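PDB 3W6W: tyrosinase from Aspergillus oryzae, which probably oxidises phenols to quinones at a two-copper centre once activated, and is seen here as the copper-loaded proenzyme with its C-terminal domain in place. Local coordinates for residues Ile476-Tyr481 / Gly512-Phe517. Numbering follows the deposited sequence. Where two conformers were deposited one is given.
Sequences IRYSRY and GSVFNF
Arg480 and Asn516 pack at about a right angle, guanidinium and amide planes 86° apart, and each finds a backbone carbonyl on the opposite segment. The Asn516 amide, carried across with CG anti to the backbone N (chi1 178°), donates from ND2 to Arg480 O at 3.0 Å, tilted from the carbonyl plane, while its OD1 lies against Arg480 CG. In return the extended arginine chain, in one of its two conformers, brings the guanidinium side-on to Phe517 O: NE at 3.1 Å and NH2 at 3.3 Å, the latter on a lone pair, both point at this single oxygen, which lies in the guanidinium plane. A water donates to the same oxygen.

Earlier in the first strand, Tyr478 reaches toward the second. Val514 CG1 approaches its CE1 at 3.8 Å, whereas Asn516 OD1 lies at the ring edge beside CE2, ring and amide 68° apart. Tyr478 OH is bonded to two waters; one donates to Phe515 O, the other to Asn516 OD1. The side chains of Ile476 and Val514 slide past each other in opposite directions, CD1 of the first 3.9 Å from CG2 of the second.

The axes of strand segments 476-479 and 512-516 come no closer than 9.5 Å, so side chains and water replace backbone pairing. The Phe517 ring stacks on the copper ligand His336. In this conformer the paired grip would help position that ring, consistent with a shielded centre in the proenzyme.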
loop_
_atom_site.group_PDB
_atom_site.type_symbol
_atom_site.label_atom_id
_atom_site.label_comp_id
_atom_site.label_asym_id
_atom_site.label_seq_id
_atom_site.Cartn_x
_atom_site.Cartn_y
_atom_site.Cartn_z
ATOM N N ILE A 476 18.396 -12.470 -23.462
ATOM C CA ILE A 476 17.725 -11.227 -23.811
ATOM C C ILE A 476 18.771 -10.158 -24.101
ATOM O O ILE A 476 19.584 -9.830 -23.239
ATOM C CB ILE A 476 16.791 -10.711 -22.675
ATOM C CG1 ILE A 476 15.755 -11.766 -22.274
ATOM C CG2 ILE A 476 16.091 -9.425 -23.102
ATOM C CD1 ILE A 476 16.200 -12.686 -21.142
ATOM N N ARG A 477 18.750 -9.608 -25.308
ATOM C CA ARG A 477 19.667 -8.527 -25.657
ATOM C C ARG A 477 18.852 -7.356 -26.191
ATOM O O ARG A 477 17.991 -7.534 -27.059
ATOM C CB ARG A 477 20.723 -8.997 -26.668
ATOM C CG ARG A 477 21.787 -7.943 -26.977
ATOM C CD ARG A 477 23.053 -8.564 -27.566
ATOM N NE ARG A 477 22.819 -9.153 -28.883
ATOM C CZ ARG A 477 23.644 -10.004 -29.482
ATOM N NH1 ARG A 477 24.774 -10.375 -28.898
ATOM N NH2 ARG A 477 23.335 -10.495 -30.668
ATOM N N TYR A 478 19.112 -6.166 -25.662
ATOM C CA TYR A 478 18.278 -5.002 -25.933
ATOM C C TYR A 478 19.123 -3.737 -25.891
ATOM O O TYR A 478 20.290 -3.788 -25.509
ATOM C CB TYR A 478 17.130 -4.904 -24.910
ATOM C CG TYR A 478 17.595 -4.685 -23.487
ATOM C CD1 TYR A 478 17.999 -5.756 -22.700
ATOM C CD2 TYR A 478 17.621 -3.412 -22.924
ATOM C CE1 TYR A 478 18.430 -5.570 -21.396
ATOM C CE2 TYR A 478 18.055 -3.212 -21.610
ATOM C CZ TYR A 478 18.454 -4.299 -20.851
ATOM O OH TYR A 478 18.893 -4.115 -19.560
ATOM N N SER A 479 18.525 -2.606 -26.260
ATOM C CA SER A 479 19.192 -1.311 -26.132
ATOM C C SER A 479 18.576 -0.488 -25.008
ATOM O O SER A 479 17.369 -0.246 -24.997
ATOM C CB SER A 479 19.110 -0.523 -27.439
ATOM O OG SER A 479 19.479 0.836 -27.233
ATOM N N ARG A 480 19.409 -0.045 -24.073
ATOM C CA ARG A 480 18.968 0.765 -22.939
ATOM C C ARG A 480 18.337 2.070 -23.423
ATOM O O ARG A 480 17.519 2.677 -22.737
ATOM C CB ARG A 480 20.166 1.067 -22.029
ATOM C CG ARG A 480 19.847 1.736 -20.689
ATOM C CD ARG A 480 21.023 1.584 -19.719
ATOM N NE ARG A 480 20.813 2.239 -18.429
ATOM C CZ ARG A 480 21.380 3.388 -18.065
ATOM N NH1 ARG A 480 22.182 4.031 -18.903
ATOM N NH2 ARG A 480 21.140 3.904 -16.863
ATOM N N TYR A 481 18.742 2.501 -24.612
ATOM C CA TYR A 481 18.289 3.776 -25.147
ATOM C C TYR A 481 17.182 3.607 -26.190
ATOM O O TYR A 481 16.887 4.531 -26.936
ATOM C CB TYR A 481 19.483 4.556 -25.725
ATOM C CG TYR A 481 19.304 6.057 -25.713
ATOM C CD1 TYR A 481 19.378 6.773 -24.520
ATOM C CD2 TYR A 481 19.076 6.759 -26.890
ATOM C CE1 TYR A 481 19.213 8.145 -24.499
ATOM C CE2 TYR A 481 18.913 8.133 -26.881
ATOM C CZ TYR A 481 18.980 8.819 -25.682
ATOM O OH TYR A 481 18.817 10.187 -25.676
ATOM N N GLY A 512 8.799 -14.471 -17.412
ATOM C CA GLY A 512 9.711 -13.618 -16.663
ATOM C C GLY A 512 9.906 -12.261 -17.304
ATOM O O GLY A 512 9.437 -12.011 -18.423
ATOM N N SER A 513 10.622 -11.390 -16.601
ATOM C CA SER A 513 10.823 -10.012 -17.048
ATOM C C SER A 513 12.270 -9.550 -16.926
ATOM O O SER A 513 13.043 -10.053 -16.101
ATOM C CB SER A 513 9.938 -9.063 -16.230
ATOM O OG SER A 513 10.428 -8.915 -14.900
ATOM N N VAL A 514 12.604 -8.567 -17.760
ATOM C CA VAL A 514 13.876 -7.863 -17.732
ATOM C C VAL A 514 13.533 -6.383 -17.692
ATOM O O VAL A 514 12.803 -5.888 -18.549
ATOM C CB VAL A 514 14.679 -8.177 -19.017
ATOM C CG1 VAL A 514 15.833 -7.206 -19.193
ATOM C CG2 VAL A 514 15.162 -9.625 -18.997
ATOM N N PHE A 515 14.035 -5.671 -16.688
ATOM C CA PHE A 515 13.756 -4.251 -16.571
ATOM C C PHE A 515 14.892 -3.379 -17.070
ATOM O O PHE A 515 16.043 -3.542 -16.680
ATOM C CB PHE A 515 13.447 -3.857 -15.116
ATOM C CG PHE A 515 13.017 -2.428 -14.962
ATOM C CD1 PHE A 515 11.832 -1.983 -15.525
ATOM C CD2 PHE A 515 13.787 -1.535 -14.230
ATOM C CE1 PHE A 515 11.423 -0.662 -15.389
ATOM C CE2 PHE A 515 13.378 -0.216 -14.064
ATOM C CZ PHE A 515 12.194 0.230 -14.647
ATOM N N ASN A 516 14.553 -2.437 -17.940
ATOM C CA ASN A 516 15.518 -1.441 -18.357
ATOM C C ASN A 516 15.532 -0.282 -17.371
ATOM O O ASN A 516 14.702 0.627 -17.445
ATOM C CB ASN A 516 15.194 -0.930 -19.755
ATOM C CG ASN A 516 16.154 0.131 -20.198
ATOM O OD1 ASN A 516 17.340 0.056 -19.894
ATOM N ND2 ASN A 516 15.650 1.146 -20.883
ATOM N N PHE A 517 16.476 -0.339 -16.437
ATOM C CA PHE A 517 16.694 0.713 -15.439
ATOM C C PHE A 517 17.467 1.794 -16.172
ATOM O O PHE A 517 18.689 1.779 -16.270
ATOM C CB PHE A 517 17.471 0.100 -14.258
ATOM C CG PHE A 517 17.662 1.016 -13.059
ATOM C CD1 PHE A 517 16.580 1.560 -12.378
ATOM C CD2 PHE A 517 18.943 1.296 -12.593
ATOM C CE1 PHE A 517 16.770 2.364 -11.258
ATOM C CE2 PHE A 517 19.138 2.101 -11.472
ATOM C CZ PHE A 517 18.037 2.634 -10.808
HETATM O O HOH W 1 18.171 -5.189 -16.962
HETATM O O HOH W 2 18.966 -1.740 -18.388
HETATM O O HOH W 3 20.952 0.638 -15.948
#